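Local structure of putative uncharacterized protein (Mycobacterium avium, 2Z6V) at residues S65-T69 against V293-L299; Y227-K231 against A258-F263; M344-R348 against E363-R367. The protein is a sulfotransferase, STF9, which probably transfers a sulfuryl group from a PAPS-type donor to an acceptor that has yet to be identified. All blocks are in the same frame, centred on the assembly; numbering follows the deposited sequence.

Interaction 1 of 3, residues S65-T69 against V293-L299; sequences SPVFT and VMNTELL
A single beta bridge joins two loops here, pairing the backbones of Phe68 and Met294 (CA atoms 4.5 Å apart). Two backbone bonds make the bridge: Asn295 N gives its hydrogen to Val67 O at 2.7 Å, and Thr69 N reaches Val293 O at 3.0 Å. They flank Phe68 and Met294, which form a non-hydrogen-bonded antiparallel pair. Val293 O is also met by the Phe68 ring, whose CD1 edge comes to 3.4 Å with the oxygen in the ring plane. Beside it, Phe68 CE1 touches Val293 CG2, the two side chains running alongside in the same sense. The two strips of chain belong to connections between helices: residues 65-69 link helix 50-64 to helix 70-96, and residues 293-299 lead from helix 287-293 to helix 301-326. Val67 packs on the other loop with both methyls. Its chi1 of -179° swings CG1 away from the backbone N, to 3.8 Å from Met294 CB, and CG1 also meets Leu299 CD2; its CG2 lies 4.1 Å from Leu298 CB, where the side chains of Val67 and Leu298 run by each other in opposed senses. An inverse gamma turn is centred on Asn295, and the 3-10 turn that follows, 296-298, brings Leu298 CD1 to 3.8 Å from Val67 CA. Pro209, from a third loop, packs on Val67 and Phe68.

Interaction 2 of 3, residues Y227-K231 against A258-F263; sequences YEYQK and ALLKVF
Apolar helix-to-helix packing, with an aromatic side chain laid against the neighbouring backbone, brings helix 224-238 against the C-terminal end of helix 256-262. The short segments cross at -43° with their axes 9.6 Å apart. Tyr227 is central to the contact: one face of its ring rests on the backbone of Ala258 and Leu259, with Leu259 CA 3.5 Å above the ring plane and set toward the rim. Tyr227 CE2 also comes to 3.5 Å from Leu259 CB, and its CD1 touches Ala258 CB. The ring's hydroxyl extends beyond the pair to hydrogen-bond His252. One turn on, Val262 fits against the base of Tyr227. Its CG2 lies 3.6 Å from Tyr227 CB, while CG1 lies 3.6 Å from Tyr227 O and close to Lys231 CB. Phe263, just past the helix end, closes the row: its CE2 meets Tyr227 CD2 edge to edge at 4.1 Å, and its CZ lies 4.0 Å from Lys231 CB. Between the two helices in sequence comes strand 244-248 of the central parallel sheet, and strand 267-272 follows, an alternation of helices and parallel strands typical of the alpha/beta sulfotransferase fold.

Interaction 3 of 3, residues M344-R348 against E363-R367; sequences MDVMR and EARMR
Met344 lies across Met366 and Glu363, its SD 3.7 Å from Met366 CB and its CE 3.5 Å from Glu363 CG. The contact belongs to a helical hairpin in which helices 343-353 and 360-371, joined by a short connection, run roughly antiparallel; their short segments make an angle of 151° with axes 11.4 Å apart. Bends at both chi2 and chi3 turn the end of Met344 toward helix 360-371, where CE also approaches Arg367 CG. One turn further along, Met347 slants over Met366, and their CE methyls touch at 3.7 Å. This buried side of the hairpin faces helix 120-126, where Leu125 packs on both Met347 and Met366. The opposite side carries charge. Arg348, extended from CG to NE, grips Glu363 side-on with two nitrogens that share one oxygen: NE donates to OE2 at 3.0 Å, nearly along the C-O axis, and NH2 donates to the same OE2 at 3.3 Å. The oxygen sits in the guanidinium plane, while the carboxylate plane is turned 66° from it. Arg367, one helical turn after Glu363, makes the third member of the salt-bridge network through a long, charge-only pairing with OE1. The two arginines gather round the Glu363 carboxylate, with Arg348 NH2 3.5 Å from Arg367 NH2, two donors not bonded to each other.

Overall arrangement
From the N terminus, interaction 1 opens after helix 50-64 and closes more than two hundred residues later, tying the connection between helices 50-64 and 70-96 to the one between helices 287-293 and 301-326. Interaction 2 is nested inside that span: helix 224-238 meets helix 256-262 with 26 residues between the segments, strand 244-248 of the central sheet among them, about 22 Å from interaction 1 at their nearest atoms. Interaction 3 follows in series, after the edge strand 331-335, and closes a local hairpin. Its centre lies 45 Å from that of interaction 1, on the opposite side of the chain's centre, and 29 Å from that of interaction 2. None of the three contacts touches another.

Interaction 1 of 3, residues S65-T69 against V293-L299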
loop_
_atom_site.group_PDB
_atom_site.type_symbol
_atom_site.label_atom_id
_atom_site.label_comp_id
_atom_site.label_asym_id
_atom_site.label_seq_id
_atom_site.Cartn_x
_atom_site.Cartn_y
_atom_site.Cartn_z
ATOM N N SER A 65 16.697 -6.072 -18.653
ATOM C CA SER A 65 16.408 -4.713 -19.095
ATOM C C SER A 65 17.590 -3.761 -18.990
ATOM O O SER A 65 18.269 -3.696 -17.960
ATOM C CB SER A 65 15.229 -4.125 -18.326
ATOM O OG SER A 65 14.927 -2.828 -18.810
ATOM N N PRO A 66 17.852 -3.009 -20.073
ATOM C CA PRO A 66 18.947 -2.040 -20.146
ATOM C C PRO A 66 18.592 -0.701 -19.512
ATOM O O PRO A 66 19.468 0.137 -19.299
ATOM C CB PRO A 66 19.186 -1.911 -21.645
ATOM C CG PRO A 66 17.797 -2.023 -22.191
ATOM C CD PRO A 66 17.239 -3.197 -21.402
ATOM N N VAL A 67 17.314 -0.490 -19.214
ATOM C CA VAL A 67 16.897 0.771 -18.612
ATOM C C VAL A 67 17.387 0.932 -17.169
ATOM O O VAL A 67 17.433 2.041 -16.641
ATOM C CB VAL A 67 15.375 0.913 -18.653
ATOM C CG1 VAL A 67 14.955 2.243 -18.045
ATOM C CG2 VAL A 67 14.901 0.816 -20.088
ATOM N N PHE A 68 17.764 -0.177 -16.541
ATOM C CA PHE A 68 18.249 -0.156 -15.168
ATOM C C PHE A 68 19.673 0.355 -15.025
ATOM O O PHE A 68 20.541 0.074 -15.851
ATOM C CB PHE A 68 18.187 -1.558 -14.546
ATOM C CG PHE A 68 16.826 -1.954 -14.066
ATOM C CD1 PHE A 68 16.178 -1.210 -13.085
ATOM C CD2 PHE A 68 16.191 -3.075 -14.587
ATOM C CE1 PHE A 68 14.918 -1.575 -12.631
ATOM C CE2 PHE A 68 14.930 -3.450 -14.139
ATOM C CZ PHE A 68 14.292 -2.697 -13.159
ATOM N N THR A 69 19.900 1.108 -13.958
ATOM C CA THR A 69 21.219 1.626 -13.633
ATOM C C THR A 69 21.873 0.465 -12.907
ATOM O O THR A 69 21.191 -0.290 -12.216
ATOM C CB THR A 69 21.114 2.809 -12.654
ATOM O OG1 THR A 69 20.694 3.980 -13.363
ATOM C CG2 THR A 69 22.442 3.071 -11.976
ATOM N N VAL A 293 16.265 4.131 -9.757
ATOM C CA VAL A 293 16.909 2.934 -10.292
ATOM C C VAL A 293 16.966 2.806 -11.809
ATOM O O VAL A 293 17.511 1.828 -12.320
ATOM C CB VAL A 293 16.223 1.657 -9.735
ATOM C CG1 VAL A 293 16.103 1.750 -8.217
ATOM C CG2 VAL A 293 14.850 1.471 -10.369
ATOM N N MET A 294 16.415 3.780 -12.528
ATOM C CA MET A 294 16.405 3.723 -13.992
ATOM C C MET A 294 17.089 4.889 -14.692
ATOM O O MET A 294 17.219 5.984 -14.137
ATOM C CB MET A 294 14.968 3.670 -14.518
ATOM C CG MET A 294 14.163 2.455 -14.130
ATOM S SD MET A 294 12.448 2.662 -14.671
ATOM C CE MET A 294 11.600 2.583 -13.119
ATOM N N ASN A 295 17.506 4.633 -15.930
ATOM C CA ASN A 295 18.113 5.646 -16.787
ATOM C C ASN A 295 16.903 6.346 -17.399
ATOM O O ASN A 295 16.432 5.963 -18.469
ATOM C CB ASN A 295 18.947 4.989 -17.894
ATOM C CG ASN A 295 20.349 4.616 -17.436
ATOM O OD1 ASN A 295 21.153 5.489 -17.092
ATOM N ND2 ASN A 295 20.652 3.320 -17.432
ATOM N N THR A 296 16.397 7.362 -16.709
ATOM C CA THR A 296 15.212 8.082 -17.157
ATOM C C THR A 296 15.145 8.547 -18.610
ATOM O O THR A 296 14.046 8.713 -19.145
ATOM C CB THR A 296 14.925 9.293 -16.249
ATOM O OG1 THR A 296 16.114 10.073 -16.100
ATOM C CG2 THR A 296 14.454 8.828 -14.882
ATOM N N GLU A 297 16.288 8.760 -19.261
ATOM C CA GLU A 297 16.248 9.207 -20.653
ATOM C C GLU A 297 15.734 8.116 -21.586
ATOM O O GLU A 297 15.325 8.392 -22.709
ATOM C CB GLU A 297 17.623 9.677 -21.127
ATOM C CG GLU A 297 18.730 8.655 -20.987
ATOM C CD GLU A 297 19.452 8.780 -19.664
ATOM O OE1 GLU A 297 19.933 9.899 -19.363
ATOM O OE2 GLU A 297 19.542 7.767 -18.935
ATOM N N LEU A 298 15.748 6.875 -21.122
ATOM C CA LEU A 298 15.262 5.774 -21.936
ATOM C C LEU A 298 13.753 5.598 -21.750
ATOM O O LEU A 298 13.123 4.778 -22.414
ATOM C CB LEU A 298 16.001 4.489 -21.557
ATOM C CG LEU A 298 17.516 4.507 -21.784
ATOM C CD1 LEU A 298 18.122 3.195 -21.322
ATOM C CD2 LEU A 298 17.812 4.727 -23.262
ATOM N N LEU A 299 13.175 6.387 -20.849
ATOM C CA LEU A 299 11.745 6.316 -20.569
ATOM C C LEU A 299 10.928 7.310 -21.383
ATOM O O LEU A 299 11.391 8.406 -21.688
ATOM C CB LEU A 299 11.486 6.577 -19.086
ATOM C CG LEU A 299 12.042 5.584 -18.073
ATOM C CD1 LEU A 299 11.693 6.070 -16.683
ATOM C CD2 LEU A 299 11.460 4.199 -18.315
#

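Interaction 2 of 3, residues Y227-K231 against A258-F263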
loop_
_atom_site.group_PDB
_atom_site.type_symbol
_atom_site.label_atom_id
_atom_site.label_comp_id
_atom_site.label_asym_id
_atom_site.label_seq_id
_atom_site.Cartn_x
_atom_site.Cartn_y
_atom_site.Cartn_z
ATOM N N TYR A 227 -3.344 -12.761 0.114
ATOM C CA TYR A 227 -4.277 -12.360 1.151
ATOM C C TYR A 227 -4.241 -13.327 2.317
ATOM O O TYR A 227 -4.407 -12.917 3.467
ATOM C CB TYR A 227 -5.695 -12.208 0.590
ATOM C CG TYR A 227 -5.885 -10.877 -0.095
ATOM C CD1 TYR A 227 -5.522 -10.700 -1.427
ATOM C CD2 TYR A 227 -6.323 -9.762 0.623
ATOM C CE1 TYR A 227 -5.580 -9.437 -2.027
ATOM C CE2 TYR A 227 -6.385 -8.500 0.038
ATOM C CZ TYR A 227 -6.008 -8.343 -1.285
ATOM O OH TYR A 227 -6.036 -7.092 -1.864
ATOM N N GLU A 228 -3.996 -14.602 2.033
ATOM C CA GLU A 228 -3.924 -15.591 3.101
ATOM C C GLU A 228 -2.697 -15.294 3.938
ATOM O O GLU A 228 -2.696 -15.505 5.153
ATOM C CB GLU A 228 -3.846 -17.000 2.526
ATOM C CG GLU A 228 -5.202 -17.604 2.208
ATOM C CD GLU A 228 -5.110 -18.696 1.169
ATOM O OE1 GLU A 228 -4.150 -19.498 1.253
ATOM O OE2 GLU A 228 -5.996 -18.751 0.278
ATOM N N TYR A 229 -1.652 -14.797 3.284
ATOM C CA TYR A 229 -0.432 -14.435 3.985
ATOM C C TYR A 229 -0.717 -13.201 4.855
ATOM O O TYR A 229 -0.303 -13.129 6.017
ATOM C CB TYR A 229 0.686 -14.123 2.988
ATOM C CG TYR A 229 1.976 -13.674 3.646
ATOM C CD1 TYR A 229 2.627 -14.488 4.575
ATOM C CD2 TYR A 229 2.526 -12.416 3.371
ATOM C CE1 TYR A 229 3.783 -14.062 5.220
ATOM C CE2 TYR A 229 3.683 -11.983 4.010
ATOM C CZ TYR A 229 4.305 -12.812 4.937
ATOM O OH TYR A 229 5.444 -12.386 5.586
ATOM N N GLN A 230 -1.445 -12.235 4.307
ATOM C CA GLN A 230 -1.737 -11.041 5.086
ATOM C C GLN A 230 -2.430 -11.392 6.393
ATOM O O GLN A 230 -2.071 -10.865 7.447
ATOM C CB GLN A 230 -2.602 -10.055 4.308
ATOM C CG GLN A 230 -2.703 -8.725 5.014
ATOM C CD GLN A 230 -3.642 -7.768 4.333
ATOM O OE1 GLN A 230 -3.917 -7.896 3.138
ATOM N NE2 GLN A 230 -4.130 -6.781 5.082
ATOM N N LYS A 231 -3.418 -12.282 6.332
ATOM C CA LYS A 231 -4.144 -12.687 7.537
ATOM C C LYS A 231 -3.206 -13.285 8.593
ATOM O O LYS A 231 -3.296 -12.947 9.774
ATOM C CB LYS A 231 -5.253 -13.681 7.181
ATOM C CG LYS A 231 -5.971 -14.270 8.390
ATOM C CD LYS A 231 -7.362 -14.780 8.017
ATOM C CE LYS A 231 -8.107 -15.280 9.248
ATOM N NZ LYS A 231 -9.590 -15.171 9.110
ATOM N N ALA A 258 -10.215 -11.544 -4.158
ATOM C CA ALA A 258 -9.406 -12.399 -3.293
ATOM C C ALA A 258 -9.516 -11.926 -1.841
ATOM O O ALA A 258 -9.513 -12.734 -0.907
ATOM C CB ALA A 258 -7.950 -12.388 -3.746
ATOM N N LEU A 259 -9.606 -10.608 -1.664
ATOM C CA LEU A 259 -9.745 -10.017 -0.339
ATOM C C LEU A 259 -11.005 -10.598 0.324
ATOM O O LEU A 259 -10.938 -11.159 1.421
ATOM C CB LEU A 259 -9.852 -8.490 -0.474
ATOM C CG LEU A 259 -9.964 -7.598 0.770
ATOM C CD1 LEU A 259 -9.785 -6.148 0.363
ATOM C CD2 LEU A 259 -11.302 -7.778 1.447
ATOM N N LEU A 260 -12.146 -10.480 -0.355
ATOM C CA LEU A 260 -13.414 -10.981 0.170
ATOM C C LEU A 260 -13.354 -12.452 0.541
ATOM O O LEU A 260 -13.974 -12.893 1.519
ATOM C CB LEU A 260 -14.531 -10.745 -0.840
ATOM C CG LEU A 260 -14.942 -9.273 -0.876
ATOM C CD1 LEU A 260 -15.936 -9.029 -2.002
ATOM C CD2 LEU A 260 -15.528 -8.886 0.475
ATOM N N LYS A 261 -12.601 -13.208 -0.245
ATOM C CA LYS A 261 -12.428 -14.631 -0.005
ATOM C C LYS A 261 -11.802 -14.857 1.381
ATOM O O LYS A 261 -12.279 -15.683 2.148
ATOM C CB LYS A 261 -11.516 -15.219 -1.078
ATOM C CG LYS A 261 -11.780 -16.667 -1.406
ATOM C CD LYS A 261 -12.889 -16.782 -2.434
ATOM C CE LYS A 261 -12.455 -16.193 -3.766
ATOM N NZ LYS A 261 -13.504 -16.370 -4.811
ATOM N N VAL A 262 -10.744 -14.107 1.694
ATOM C CA VAL A 262 -10.023 -14.220 2.968
ATOM C C VAL A 262 -10.638 -13.430 4.132
ATOM O O VAL A 262 -10.573 -13.865 5.285
ATOM C CB VAL A 262 -8.547 -13.794 2.783
ATOM C CG1 VAL A 262 -7.841 -13.694 4.132
ATOM C CG2 VAL A 262 -7.845 -14.796 1.881
ATOM N N PHE A 263 -11.219 -12.270 3.834
ATOM C CA PHE A 263 -11.864 -11.447 4.862
ATOM C C PHE A 263 -13.314 -11.202 4.436
ATOM O O PHE A 263 -13.714 -10.068 4.177
ATOM C CB PHE A 263 -11.159 -10.098 5.002
ATOM C CG PHE A 263 -9.694 -10.200 5.296
ATOM C CD1 PHE A 263 -9.248 -10.477 6.581
ATOM C CD2 PHE A 263 -8.754 -10.009 4.284
ATOM C CE1 PHE A 263 -7.895 -10.562 6.858
ATOM C CE2 PHE A 263 -7.392 -10.093 4.553
ATOM C CZ PHE A 263 -6.961 -10.370 5.843
#

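Interaction 3 of 3, residues M344-R348 against E363-R367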
loop_
_atom_site.group_PDB
_atom_site.type_symbol
_atom_site.label_atom_id
_atom_site.label_comp_id
_atom_site.label_asym_id
_atom_site.label_seq_id
_atom_site.Cartn_x
_atom_site.Cartn_y
_atom_site.Cartn_z
ATOM N N MET A 344 -13.988 15.350 10.611
ATOM C CA MET A 344 -14.653 14.861 11.814
ATOM C C MET A 344 -16.066 14.389 11.511
ATOM O O MET A 344 -16.563 13.455 12.142
ATOM C CB MET A 344 -14.689 15.938 12.901
ATOM C CG MET A 344 -13.383 16.083 13.657
ATOM S SD MET A 344 -12.711 14.477 14.165
ATOM C CE MET A 344 -13.646 14.142 15.653
ATOM N N ASP A 345 -16.719 15.033 10.549
ATOM C CA ASP A 345 -18.068 14.628 10.182
ATOM C C ASP A 345 -18.018 13.240 9.556
ATOM O O ASP A 345 -18.842 12.377 9.872
ATOM C CB ASP A 345 -18.691 15.599 9.185
ATOM C CG ASP A 345 -20.075 15.154 8.740
ATOM O OD1 ASP A 345 -20.937 14.927 9.617
ATOM O OD2 ASP A 345 -20.301 15.024 7.519
ATOM N N VAL A 346 -17.052 13.032 8.666
ATOM C CA VAL A 346 -16.894 11.739 8.016
ATOM C C VAL A 346 -16.656 10.634 9.046
ATOM O O VAL A 346 -17.230 9.555 8.942
ATOM C CB VAL A 346 -15.712 11.737 7.024
ATOM C CG1 VAL A 346 -15.533 10.346 6.444
ATOM C CG2 VAL A 346 -15.963 12.740 5.903
ATOM N N MET A 347 -15.825 10.912 10.047
ATOM C CA MET A 347 -15.517 9.923 11.068
ATOM C C MET A 347 -16.755 9.450 11.822
ATOM O O MET A 347 -16.972 8.246 11.981
ATOM C CB MET A 347 -14.482 10.478 12.053
ATOM C CG MET A 347 -13.160 10.919 11.405
ATOM S SD MET A 347 -12.386 9.674 10.305
ATOM C CE MET A 347 -12.003 8.360 11.465
ATOM N N ARG A 348 -17.571 10.390 12.284
ATOM C CA ARG A 348 -18.777 10.035 13.016
ATOM C C ARG A 348 -19.669 9.148 12.166
ATOM O O ARG A 348 -20.241 8.176 12.660
ATOM C CB ARG A 348 -19.546 11.293 13.434
ATOM C CG ARG A 348 -18.722 12.231 14.283
ATOM C CD ARG A 348 -19.553 13.262 15.035
ATOM N NE ARG A 348 -18.664 14.285 15.572
ATOM C CZ ARG A 348 -18.254 15.342 14.880
ATOM N NH1 ARG A 348 -18.675 15.520 13.630
ATOM N NH2 ARG A 348 -17.383 16.192 15.415
ATOM N N GLU A 363 -12.613 10.963 20.084
ATOM C CA GLU A 363 -12.978 12.150 19.314
ATOM C C GLU A 363 -12.018 13.302 19.626
ATOM O O GLU A 363 -11.683 14.106 18.753
ATOM C CB GLU A 363 -14.422 12.554 19.624
ATOM C CG GLU A 363 -14.897 13.784 18.872
ATOM C CD GLU A 363 -16.379 14.082 19.091
ATOM O OE1 GLU A 363 -16.833 14.042 20.261
ATOM O OE2 GLU A 363 -17.083 14.369 18.094
ATOM N N ALA A 364 -11.567 13.374 20.873
ATOM C CA ALA A 364 -10.637 14.418 21.277
ATOM C C ALA A 364 -9.265 14.203 20.628
ATOM O O ALA A 364 -8.626 15.164 20.180
ATOM C CB ALA A 364 -10.505 14.436 22.790
ATOM N N ARG A 365 -8.819 12.945 20.582
ATOM C CA ARG A 365 -7.528 12.604 19.975
ATOM C C ARG A 365 -7.569 12.928 18.492
ATOM O O ARG A 365 -6.591 13.421 17.927
ATOM C CB ARG A 365 -7.206 11.118 20.166
ATOM C CG ARG A 365 -7.143 10.681 21.620
ATOM C CD ARG A 365 -6.700 9.240 21.755
ATOM N NE ARG A 365 -6.716 8.785 23.145
ATOM C CZ ARG A 365 -7.802 8.357 23.792
ATOM N NH1 ARG A 365 -8.977 8.316 23.172
ATOM N NH2 ARG A 365 -7.715 7.964 25.062
ATOM N N MET A 366 -8.707 12.654 17.864
ATOM C CA MET A 366 -8.860 12.940 16.447
ATOM C C MET A 366 -8.777 14.441 16.196
ATOM O O MET A 366 -8.152 14.883 15.232
ATOM C CB MET A 366 -10.195 12.408 15.932
ATOM C CG MET A 366 -10.374 10.927 16.125
ATOM S SD MET A 366 -11.759 10.331 15.166
ATOM C CE MET A 366 -11.435 8.572 15.125
ATOM N N ARG A 367 -9.418 15.217 17.068
ATOM C CA ARG A 367 -9.418 16.673 16.954
ATOM C C ARG A 367 -8.029 17.227 17.224
ATOM O O ARG A 367 -7.579 18.161 16.559
ATOM C CB ARG A 367 -10.418 17.273 17.939
ATOM C CG ARG A 367 -11.802 17.439 17.364
ATOM C CD ARG A 367 -12.826 17.587 18.466
ATOM N NE ARG A 367 -14.132 17.969 17.941
ATOM C CZ ARG A 367 -15.272 17.819 18.609
ATOM N NH1 ARG A 367 -15.258 17.284 19.825
ATOM N NH2 ARG A 367 -16.421 18.217 18.068
#